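Local coordinates for bacterial Pleckstrin homology domain-containing protein (Shewanella loihica PV-4, PDB 3DCX) that is of unknown function but adopts a bacterial pleckstrin-homology fold and assembles as five copies of the same chain, at residues Phe78-Leu84 against Val96-Lys101; Ala66-Val72 against Glu83-Ser89; Asn23-Ala27 against Val38-Arg43. All coordinates share one frame; numbering follows the deposited sequence.

Contact 1 of 3, residues Phe78-Leu84 against Val96-Lys101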
loop_
_atom_site.group_PDB
_atom_site.type_symbol
_atom_site.label_atom_id
_atom_site.label_comp_id
_atom_site.label_asym_id
_atom_site.label_seq_id
_atom_site.Cartn_x
_atom_site.Cartn_y
_atom_site.Cartn_z
ATOM N N PHE A 78 17.979 -33.138 11.407
ATOM C CA PHE A 78 18.681 -33.221 10.117
ATOM C C PHE A 78 17.747 -33.640 8.981
ATOM O O PHE A 78 17.936 -33.246 7.838
ATOM C CB PHE A 78 19.868 -34.186 10.190
ATOM C CG PHE A 78 20.541 -34.412 8.866
ATOM C CD1 PHE A 78 21.352 -33.431 8.308
ATOM C CD2 PHE A 78 20.360 -35.595 8.166
ATOM C CE1 PHE A 78 21.974 -33.626 7.086
ATOM C CE2 PHE A 78 20.987 -35.789 6.937
ATOM C CZ PHE A 78 21.786 -34.802 6.396
ATOM N N ASP A 79 16.728 -34.424 9.314
ATOM C CA ASP A 79 15.759 -34.931 8.347
ATOM C C ASP A 79 14.824 -33.836 7.822
ATOM O O ASP A 79 14.257 -33.974 6.750
ATOM C CB ASP A 79 14.960 -36.086 8.987
ATOM C CG ASP A 79 15.876 -37.190 9.555
ATOM O OD1 ASP A 79 16.602 -37.849 8.766
ATOM O OD2 ASP A 79 15.871 -37.401 10.796
HETATM N N MSE A 80 14.685 -32.739 8.564
HETATM C CA MSE A 80 13.818 -31.625 8.162
HETATM C C MSE A 80 14.619 -30.437 7.622
HETATM O O MSE A 80 15.794 -30.268 7.944
HETATM C CB MSE A 80 12.991 -31.155 9.363
HETATM C CG MSE A 80 12.019 -32.202 9.902
HETATM SE SE MSE A 80 10.482 -32.423 8.721
HETATM C CE MSE A 80 9.656 -30.613 8.999
ATOM N N ASP A 81 13.951 -29.599 6.835
ATOM C CA ASP A 81 14.555 -28.383 6.272
ATOM C C ASP A 81 14.042 -27.132 6.968
ATOM O O ASP A 81 12.936 -27.126 7.519
ATOM C CB ASP A 81 14.232 -28.303 4.784
ATOM C CG ASP A 81 14.826 -29.453 4.004
ATOM O OD1 ASP A 81 15.974 -29.849 4.350
ATOM O OD2 ASP A 81 14.155 -29.962 3.061
ATOM N N ALA A 82 14.851 -26.075 6.941
ATOM C CA ALA A 82 14.409 -24.756 7.425
ATOM C C ALA A 82 13.318 -24.261 6.498
ATOM O O ALA A 82 13.249 -24.676 5.340
ATOM C CB ALA A 82 15.574 -23.739 7.475
ATOM N N GLU A 83 12.463 -23.383 7.018
ATOM C CA GLU A 83 11.303 -22.889 6.278
ATOM C C GLU A 83 11.385 -21.385 6.109
ATOM O O GLU A 83 11.692 -20.678 7.066
ATOM C CB GLU A 83 10.044 -23.232 7.053
ATOM C CG GLU A 83 8.833 -23.437 6.202
ATOM C CD GLU A 83 7.650 -23.872 7.032
ATOM O OE1 GLU A 83 7.086 -23.018 7.756
ATOM O OE2 GLU A 83 7.294 -25.061 6.953
ATOM N N LEU A 84 11.130 -20.909 4.894
ATOM C CA LEU A 84 11.033 -19.474 4.611
ATOM C C LEU A 84 9.561 -19.126 4.384
ATOM O O LEU A 84 8.891 -19.768 3.578
ATOM C CB LEU A 84 11.858 -19.101 3.371
ATOM C CG LEU A 84 11.831 -17.675 2.783
ATOM C CD1 LEU A 84 12.563 -16.705 3.708
ATOM C CD2 LEU A 84 12.455 -17.644 1.391
ATOM N N VAL A 96 5.089 -20.075 1.529
ATOM C CA VAL A 96 5.957 -20.867 2.387
ATOM C C VAL A 96 6.839 -21.798 1.519
ATOM O O VAL A 96 6.352 -22.547 0.667
ATOM C CB VAL A 96 5.141 -21.654 3.412
ATOM C CG1 VAL A 96 6.055 -22.414 4.365
ATOM C CG2 VAL A 96 4.247 -20.725 4.185
ATOM N N LYS A 97 8.148 -21.696 1.700
ATOM C CA LYS A 97 9.086 -22.460 0.876
ATOM C C LYS A 97 10.100 -23.189 1.756
ATOM O O LYS A 97 10.624 -22.622 2.721
ATOM C CB LYS A 97 9.759 -21.543 -0.148
ATOM C CG LYS A 97 8.812 -21.015 -1.242
ATOM C CD LYS A 97 8.385 -22.087 -2.264
ATOM C CE LYS A 97 9.100 -21.900 -3.610
ATOM N NZ LYS A 97 8.707 -22.843 -4.716
ATOM N N GLU A 98 10.313 -24.475 1.464
ATOM C CA GLU A 98 11.342 -25.250 2.155
ATOM C C GLU A 98 12.683 -24.841 1.631
ATOM O O GLU A 98 12.884 -24.789 0.412
ATOM C CB GLU A 98 11.185 -26.757 1.925
ATOM C CG GLU A 98 10.434 -27.485 3.015
ATOM C CD GLU A 98 10.247 -28.961 2.673
ATOM O OE1 GLU A 98 11.256 -29.637 2.319
ATOM O OE2 GLU A 98 9.083 -29.426 2.742
ATOM N N LEU A 99 13.594 -24.530 2.550
ATOM C CA LEU A 99 14.956 -24.225 2.189
ATOM C C LEU A 99 15.694 -25.555 2.092
ATOM O O LEU A 99 16.395 -25.959 3.018
ATOM C CB LEU A 99 15.586 -23.267 3.210
ATOM C CG LEU A 99 14.934 -21.869 3.269
ATOM C CD1 LEU A 99 15.560 -20.951 4.311
ATOM C CD2 LEU A 99 14.905 -21.186 1.885
ATOM N N LYS A 100 15.505 -26.220 0.952
ATOM C CA LYS A 100 15.959 -27.605 0.763
ATOM C C LYS A 100 17.469 -27.735 0.820
ATOM O O LYS A 100 18.199 -26.774 0.550
ATOM C CB LYS A 100 15.443 -28.168 -0.556
ATOM C CG LYS A 100 13.945 -28.177 -0.615
ATOM C CD LYS A 100 13.410 -28.568 -1.962
ATOM C CE LYS A 100 11.899 -28.651 -1.893
ATOM N NZ LYS A 100 11.475 -29.588 -0.803
ATOM N N LYS A 101 17.924 -28.925 1.207
ATOM C CA LYS A 101 19.349 -29.252 1.177
ATOM C C LYS A 101 19.894 -28.999 -0.236
ATOM O O LYS A 101 19.277 -29.368 -1.249
ATOM C CB LYS A 101 19.599 -30.688 1.642
ATOM C CG LYS A 101 19.402 -30.842 3.148
ATOM C CD LYS A 101 19.409 -32.289 3.582
ATOM C CE LYS A 101 19.041 -32.420 5.053
ATOM N NZ LYS A 101 17.660 -31.909 5.329
HETATM O O HOH W 1 16.053 -30.907 1.538
HETATM O O HOH W 2 17.373 -26.286 5.683
#
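K101 and D81 meet at the open end of a β-hairpin; one step in, L99 packs on A82 and L84. These three residues bury the most surface here. The K101 amine has two partners on the 78-84 segment. NZ lies 2.8 Å from D81 OD1 in a salt bridge, on the syn side of the carboxylate but 26° out of its plane. NZ also donates to F78 O at 2.9 Å. The aliphatic chain of K101 is extended and turns only at its last torsion (chi4 62°), which brings NZ back to these oxygens. On the way, CE sits over one face of the F78 ring, 3.8 Å from CE1. This is a CH-pi contact, and the ammonium adds a cation-pi contact over the same ring.

D81 OD2 takes a bond from a water that also accepts from K101 N. E98 OE1 lies 3.0 Å from D81 OD2, two acceptors of like charge. The N-terminal amine of G1 bonds E98 OE1 and, weakly, D81 OD2. K100 NZ forms a salt bridge with E98 OE1, through a weak hydrogen bond, and bonds more firmly to G1 O. These positive groups probably offset the repulsion.

L99 N donates to A82 O at 2.8 Å. A second water joins A82 N and L99 O. Further along, L84 and K97 form a hydrogen-bonded antiparallel pair, with both bonds nearly straight. L99 CD2 packs on L84 CB at 4.0 Å.

Strands 82-88 and 95-99 thus pair antiparallel. L84 touches I112 of helix 105-116. L99 touches V105 and I108 of that helix and V72 of strand 67-73.

Contact 2 of 3, residues Ala66-Val72 against Glu83-Ser89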
loop_
_atom_site.group_PDB
_atom_site.type_symbol
_atom_site.label_atom_id
_atom_site.label_comp_id
_atom_site.label_asym_id
_atom_site.label_seq_id
_atom_site.Cartn_x
_atom_site.Cartn_y
_atom_site.Cartn_z
ATOM N N ALA A 66 7.301 -5.672 -2.472
ATOM C CA ALA A 66 5.997 -6.274 -2.118
ATOM C C ALA A 66 6.099 -7.215 -0.919
ATOM O O ALA A 66 5.081 -7.665 -0.377
ATOM C CB ALA A 66 5.448 -7.045 -3.308
ATOM N N ILE A 67 7.322 -7.572 -0.539
ATOM C CA ILE A 67 7.550 -8.471 0.589
ATOM C C ILE A 67 7.521 -7.602 1.833
ATOM O O ILE A 67 8.479 -6.881 2.133
ATOM C CB ILE A 67 8.895 -9.230 0.492
ATOM C CG1 ILE A 67 9.001 -10.029 -0.800
ATOM C CG2 ILE A 67 9.036 -10.167 1.635
ATOM C CD1 ILE A 67 10.385 -10.581 -1.058
ATOM N N THR A 68 6.420 -7.652 2.555
ATOM C CA THR A 68 6.186 -6.728 3.665
ATOM C C THR A 68 6.864 -7.197 4.957
ATOM O O THR A 68 7.192 -6.402 5.850
ATOM C CB THR A 68 4.686 -6.576 3.897
ATOM O OG1 THR A 68 4.131 -7.867 4.154
ATOM C CG2 THR A 68 4.012 -5.979 2.640
ATOM N N HIS A 69 7.047 -8.501 5.063
ATOM C CA HIS A 69 7.797 -9.108 6.149
ATOM C C HIS A 69 8.079 -10.562 5.788
ATOM O O HIS A 69 7.536 -11.104 4.809
ATOM C CB HIS A 69 7.124 -8.919 7.532
ATOM C CG HIS A 69 5.731 -9.461 7.678
ATOM N ND1 HIS A 69 5.386 -10.351 8.676
ATOM C CD2 HIS A 69 4.580 -9.181 7.021
ATOM C CE1 HIS A 69 4.101 -10.629 8.588
ATOM N NE2 HIS A 69 3.591 -9.934 7.590
ATOM N N PHE A 70 9.007 -11.158 6.519
ATOM C CA PHE A 70 9.412 -12.518 6.223
ATOM C C PHE A 70 9.979 -13.175 7.448
ATOM O O PHE A 70 10.366 -12.509 8.393
ATOM C CB PHE A 70 10.402 -12.558 5.034
ATOM C CG PHE A 70 11.649 -11.728 5.224
ATOM C CD1 PHE A 70 11.661 -10.388 4.901
ATOM C CD2 PHE A 70 12.801 -12.296 5.733
ATOM C CE1 PHE A 70 12.798 -9.631 5.077
ATOM C CE2 PHE A 70 13.946 -11.549 5.920
ATOM C CZ PHE A 70 13.958 -10.212 5.569
ATOM N N GLU A 71 10.025 -14.502 7.417
ATOM C CA GLU A 71 10.489 -15.287 8.535
ATOM C C GLU A 71 11.237 -16.559 8.085
ATOM O O GLU A 71 10.868 -17.188 7.098
ATOM C CB GLU A 71 9.292 -15.662 9.398
ATOM C CG GLU A 71 9.627 -16.435 10.671
ATOM C CD GLU A 71 8.411 -17.117 11.252
ATOM O OE1 GLU A 71 7.518 -16.403 11.759
ATOM O OE2 GLU A 71 8.342 -18.366 11.171
ATOM N N VAL A 72 12.311 -16.900 8.807
ATOM C CA VAL A 72 12.975 -18.191 8.658
ATOM C C VAL A 72 12.895 -18.928 9.977
ATOM O O VAL A 72 13.169 -18.369 11.041
ATOM C CB VAL A 72 14.453 -18.064 8.245
ATOM C CG1 VAL A 72 15.130 -19.464 8.161
ATOM C CG2 VAL A 72 14.569 -17.328 6.919
ATOM N N GLU A 83 12.463 -23.383 7.018
ATOM C CA GLU A 83 11.303 -22.889 6.278
ATOM C C GLU A 83 11.385 -21.385 6.109
ATOM O O GLU A 83 11.692 -20.678 7.066
ATOM C CB GLU A 83 10.044 -23.232 7.053
ATOM C CG GLU A 83 8.833 -23.437 6.202
ATOM C CD GLU A 83 7.650 -23.872 7.032
ATOM O OE1 GLU A 83 7.086 -23.018 7.756
ATOM O OE2 GLU A 83 7.294 -25.061 6.953
ATOM N N LEU A 84 11.130 -20.909 4.894
ATOM C CA LEU A 84 11.033 -19.474 4.611
ATOM C C LEU A 84 9.561 -19.126 4.384
ATOM O O LEU A 84 8.891 -19.768 3.578
ATOM C CB LEU A 84 11.858 -19.101 3.371
ATOM C CG LEU A 84 11.831 -17.675 2.783
ATOM C CD1 LEU A 84 12.563 -16.705 3.708
ATOM C CD2 LEU A 84 12.455 -17.644 1.391
ATOM N N LYS A 85 9.063 -18.146 5.138
ATOM C CA LYS A 85 7.745 -17.577 4.938
ATOM C C LYS A 85 7.924 -16.150 4.393
ATOM O O LYS A 85 8.693 -15.343 4.951
ATOM C CB LYS A 85 6.975 -17.522 6.249
ATOM C CG LYS A 85 6.834 -18.864 6.974
ATOM C CD LYS A 85 5.868 -18.721 8.154
ATOM C CE LYS A 85 5.316 -20.070 8.581
ATOM N NZ LYS A 85 4.706 -19.983 9.934
ATOM N N LEU A 86 7.253 -15.857 3.283
ATOM C CA LEU A 86 7.292 -14.501 2.679
ATOM C C LEU A 86 5.883 -13.977 2.660
ATOM O O LEU A 86 5.000 -14.622 2.101
ATOM C CB LEU A 86 7.823 -14.511 1.256
ATOM C CG LEU A 86 9.256 -14.987 0.962
ATOM C CD1 LEU A 86 9.455 -15.014 -0.553
ATOM C CD2 LEU A 86 10.332 -14.124 1.607
ATOM N N TRP A 87 5.654 -12.832 3.298
ATOM C CA TRP A 87 4.336 -12.212 3.224
ATOM C C TRP A 87 4.346 -11.224 2.102
ATOM O O TRP A 87 5.206 -10.363 2.032
ATOM C CB TRP A 87 3.971 -11.541 4.515
ATOM C CG TRP A 87 3.489 -12.462 5.532
ATOM C CD1 TRP A 87 2.166 -12.783 5.811
ATOM C CD2 TRP A 87 4.280 -13.204 6.451
ATOM N NE1 TRP A 87 2.113 -13.662 6.853
ATOM C CE2 TRP A 87 3.390 -13.931 7.276
ATOM C CE3 TRP A 87 5.654 -13.311 6.678
ATOM C CZ2 TRP A 87 3.828 -14.771 8.278
ATOM C CZ3 TRP A 87 6.089 -14.128 7.684
ATOM C CH2 TRP A 87 5.175 -14.853 8.483
ATOM N N ILE A 88 3.396 -11.381 1.200
ATOM C CA ILE A 88 3.263 -10.513 0.052
ATOM C C ILE A 88 2.081 -9.577 0.283
ATOM O O ILE A 88 0.976 -10.011 0.650
ATOM C CB ILE A 88 3.090 -11.313 -1.211
ATOM C CG1 ILE A 88 4.307 -12.230 -1.438
ATOM C CG2 ILE A 88 2.872 -10.371 -2.429
ATOM C CD1 ILE A 88 4.005 -13.365 -2.445
ATOM N N SER A 89 2.326 -8.291 0.069
ATOM C CA SER A 89 1.305 -7.262 0.225
ATOM C C SER A 89 -0.020 -7.670 -0.425
ATOM O O SER A 89 -0.067 -7.973 -1.631
ATOM C CB SER A 89 1.784 -5.963 -0.400
ATOM O OG SER A 89 0.790 -4.998 -0.235
#
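The β-hairpin of strands 67-73 and 82-88 supplies two of the three strands of the second antiparallel sheet of this PH-like domain. Its most extensive side-chain contact is H69 on W87. The imidazole lies flat over the indole as an offset stack, with planes 9° apart and the centroid of the five-membered ring 4.0 Å from that of the H69 ring. H69 NE2 comes to 3.3 Å from W87 CG. The first torsion of H69 (chi1 59°) sets CG between backbone N and carbonyl carbon, which lays the ring over W87. Both imidazole nitrogens bond to the second subunit: NE2 to Q91 and ND1 to H60. This fixes the rotation of the ring.

The far rim of the indole reaches E71, whose CB is 3.9 Å from CZ3 of W87. E71 and K85 run side by side on the same face. Their opposite charges lie near each other but beyond a salt bridge, E71 OE2 4.2 Å from K85 NZ. Between their backbones, K85 N donates to E71 O at 2.8 Å, and E71 N returns a bond to K85 O.

The other face is apolar. L86 CD2 packs on F70 CB at 3.8 Å, and V72 CG2 meets L84 CD1 at the same distance. Helix 105-116 packs on F70, V72 and L84. Strand 67-73 has 82-88, and beyond it 95-99, on one edge; along its other edge F70 to V72 pair antiparallel with a strand of the second subunit, which extends the sheet.

Contact 3 of 3, residues Asn23-Ala27 against Val38-Arg43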
loop_
_atom_site.group_PDB
_atom_site.type_symbol
_atom_site.label_atom_id
_atom_site.label_comp_id
_atom_site.label_asym_id
_atom_site.label_seq_id
_atom_site.Cartn_x
_atom_site.Cartn_y
_atom_site.Cartn_z
ATOM N N ASN A 23 17.756 -2.996 -16.851
ATOM C CA ASN A 23 18.804 -2.951 -15.820
ATOM C C ASN A 23 18.691 -4.059 -14.740
ATOM O O ASN A 23 19.156 -3.904 -13.600
ATOM C CB ASN A 23 18.774 -1.574 -15.149
ATOM C CG ASN A 23 18.858 -0.413 -16.163
ATOM O OD1 ASN A 23 19.569 -0.493 -17.180
ATOM N ND2 ASN A 23 18.122 0.666 -15.886
ATOM N N GLU A 24 18.079 -5.185 -15.103
ATOM C CA GLU A 24 17.907 -6.276 -14.176
ATOM C C GLU A 24 19.033 -7.285 -14.316
ATOM O O GLU A 24 19.480 -7.598 -15.424
ATOM C CB GLU A 24 16.571 -6.973 -14.422
ATOM C CG GLU A 24 16.197 -7.962 -13.317
ATOM C CD GLU A 24 14.772 -8.426 -13.431
ATOM O OE1 GLU A 24 14.202 -8.363 -14.560
ATOM O OE2 GLU A 24 14.221 -8.876 -12.400
ATOM N N GLN A 25 19.471 -7.803 -13.177
ATOM C CA GLN A 25 20.508 -8.824 -13.123
ATOM C C GLN A 25 20.075 -9.974 -12.245
ATOM O O GLN A 25 19.369 -9.797 -11.255
ATOM C CB GLN A 25 21.797 -8.233 -12.583
ATOM C CG GLN A 25 22.436 -7.257 -13.531
ATOM C CD GLN A 25 23.772 -6.803 -13.025
ATOM O OE1 GLN A 25 23.902 -5.679 -12.539
ATOM N NE2 GLN A 25 24.773 -7.693 -13.084
ATOM N N LEU A 26 20.533 -11.168 -12.609
ATOM C CA LEU A 26 20.264 -12.363 -11.825
ATOM C C LEU A 26 21.263 -12.495 -10.689
ATOM O O LEU A 26 22.449 -12.237 -10.869
ATOM C CB LEU A 26 20.311 -13.596 -12.722
ATOM C CG LEU A 26 19.298 -13.611 -13.869
ATOM C CD1 LEU A 26 19.428 -14.943 -14.529
ATOM C CD2 LEU A 26 17.873 -13.393 -13.426
ATOM N N ALA A 27 20.787 -12.853 -9.504
ATOM C CA ALA A 27 21.685 -13.010 -8.347
ATOM C C ALA A 27 21.872 -14.480 -7.992
ATOM O O ALA A 27 22.963 -14.922 -7.611
ATOM C CB ALA A 27 21.166 -12.198 -7.101
ATOM N N VAL A 38 13.888 -17.883 -8.739
ATOM C CA VAL A 38 14.947 -17.029 -9.266
ATOM C C VAL A 38 14.998 -15.737 -8.467
ATOM O O VAL A 38 13.963 -15.113 -8.239
ATOM C CB VAL A 38 14.729 -16.768 -10.755
ATOM C CG1 VAL A 38 15.840 -15.855 -11.338
ATOM C CG2 VAL A 38 14.668 -18.101 -11.482
ATOM N N PHE A 39 16.183 -15.399 -7.981
ATOM C CA PHE A 39 16.414 -14.106 -7.329
ATOM C C PHE A 39 17.095 -13.193 -8.300
ATOM O O PHE A 39 18.217 -13.465 -8.726
ATOM C CB PHE A 39 17.318 -14.230 -6.106
ATOM C CG PHE A 39 16.762 -15.073 -5.024
ATOM C CD1 PHE A 39 16.794 -16.470 -5.124
ATOM C CD2 PHE A 39 16.232 -14.489 -3.882
ATOM C CE1 PHE A 39 16.275 -17.265 -4.104
ATOM C CE2 PHE A 39 15.710 -15.272 -2.851
ATOM C CZ PHE A 39 15.733 -16.650 -2.958
ATOM N N THR A 40 16.428 -12.105 -8.661
ATOM C CA THR A 40 17.086 -11.051 -9.406
ATOM C C THR A 40 17.453 -9.909 -8.442
ATOM O O THR A 40 17.271 -10.018 -7.229
ATOM C CB THR A 40 16.236 -10.584 -10.572
ATOM O OG1 THR A 40 15.366 -9.504 -10.158
ATOM C CG2 THR A 40 15.463 -11.767 -11.175
ATOM N N ASN A 41 18.013 -8.827 -8.959
ATOM C CA ASN A 41 18.201 -7.649 -8.108
ATOM C C ASN A 41 16.922 -6.794 -7.893
ATOM O O ASN A 41 16.963 -5.813 -7.167
ATOM C CB ASN A 41 19.372 -6.783 -8.586
ATOM C CG ASN A 41 19.181 -6.224 -9.950
ATOM O OD1 ASN A 41 18.350 -6.682 -10.738
ATOM N ND2 ASN A 41 19.970 -5.219 -10.258
ATOM N N LYS A 42 15.813 -7.175 -8.521
ATOM C CA LYS A 42 14.543 -6.428 -8.482
ATOM C C LYS A 42 13.343 -7.238 -7.976
ATOM O O LYS A 42 12.347 -6.673 -7.525
ATOM C CB LYS A 42 14.196 -5.970 -9.881
ATOM C CG LYS A 42 15.257 -5.185 -10.594
ATOM C CD LYS A 42 15.307 -3.773 -10.143
ATOM C CE LYS A 42 16.167 -2.948 -11.081
ATOM N NZ LYS A 42 16.873 -1.919 -10.310
ATOM N N ARG A 43 13.407 -8.551 -8.110
ATOM C CA ARG A 43 12.252 -9.396 -7.801
ATOM C C ARG A 43 12.646 -10.840 -7.629
ATOM O O ARG A 43 13.718 -11.261 -8.033
ATOM C CB ARG A 43 11.217 -9.320 -8.948
ATOM C CG ARG A 43 11.812 -9.702 -10.301
ATOM C CD ARG A 43 10.797 -9.913 -11.439
ATOM N NE ARG A 43 11.481 -9.655 -12.718
ATOM C CZ ARG A 43 10.912 -9.660 -13.917
ATOM N NH1 ARG A 43 9.622 -9.964 -14.080
ATOM N NH2 ARG A 43 11.645 -9.362 -14.985
#
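E24 and R43 form a two-pronged salt bridge. R43 NH2 bonds E24 OE1 at 2.8 Å, and R43 NE bonds E24 OE2 at 2.9 Å. Each oxygen uses its syn lone pair. R43 grips side-on, with NE and NH2, and the carboxylate and guanidinium are nearly coplanar, 9° apart. The anti lone pair of E24 OE2 takes a third bond, from T40 OG1 at 2.6 Å. OE2 is therefore held by two donors. E24 is extended, with CG anti to the backbone N (chi1 -169°), and this carries the carboxylate across to the turn.

T40 in turn shapes that turn. Its OG1 accepts from the backbone N of K42 and of R43, which makes an ST turn and ST motif. N41 ties the turn to Q25 twice: Q25 N donates to side-chain OD1 at 2.9 Å, from above the carbonyl plane, and N41 N donates to Q25 O at 2.8 Å. Beyond, A27 N bonds F39 O, and L26 CD2 packs on T40 CG2 at 3.7 Å and on V38 CG1.

Other groups of the chain bind the same charges. G21 N bonds E24 OE1, I19 O takes R43 NH2, and S61 takes R43 NH1. The contact lies at the open end of hairpin 26-32/35-40, where the chain turns into strand 43-50. L26 packs on helix 9-16, while A27, F39 and N41 touch helix 105-116.

From the N terminus, contact 3 comes first. It joins the open ends of the hairpin of strands 26-32 and 35-40 in the five-stranded sheet, closing a loop of ten intervening residues, and is complete before the other two begin. Contact 2 then joins strand 67-73 to 82-88, and contact 1 joins 82-88 to 95-99. Their segments alternate along the chain, so these two contacts cross. They share E83 and L84 on the central strand of the three-stranded sheet, and they touch through L99 and V72. Contact 3 lies apart, about 23 Å centre to centre from contact 1 and 18 Å from contact 2. Helix 105-116 is packed by side chains of all three contacts and so ties the two sheets together.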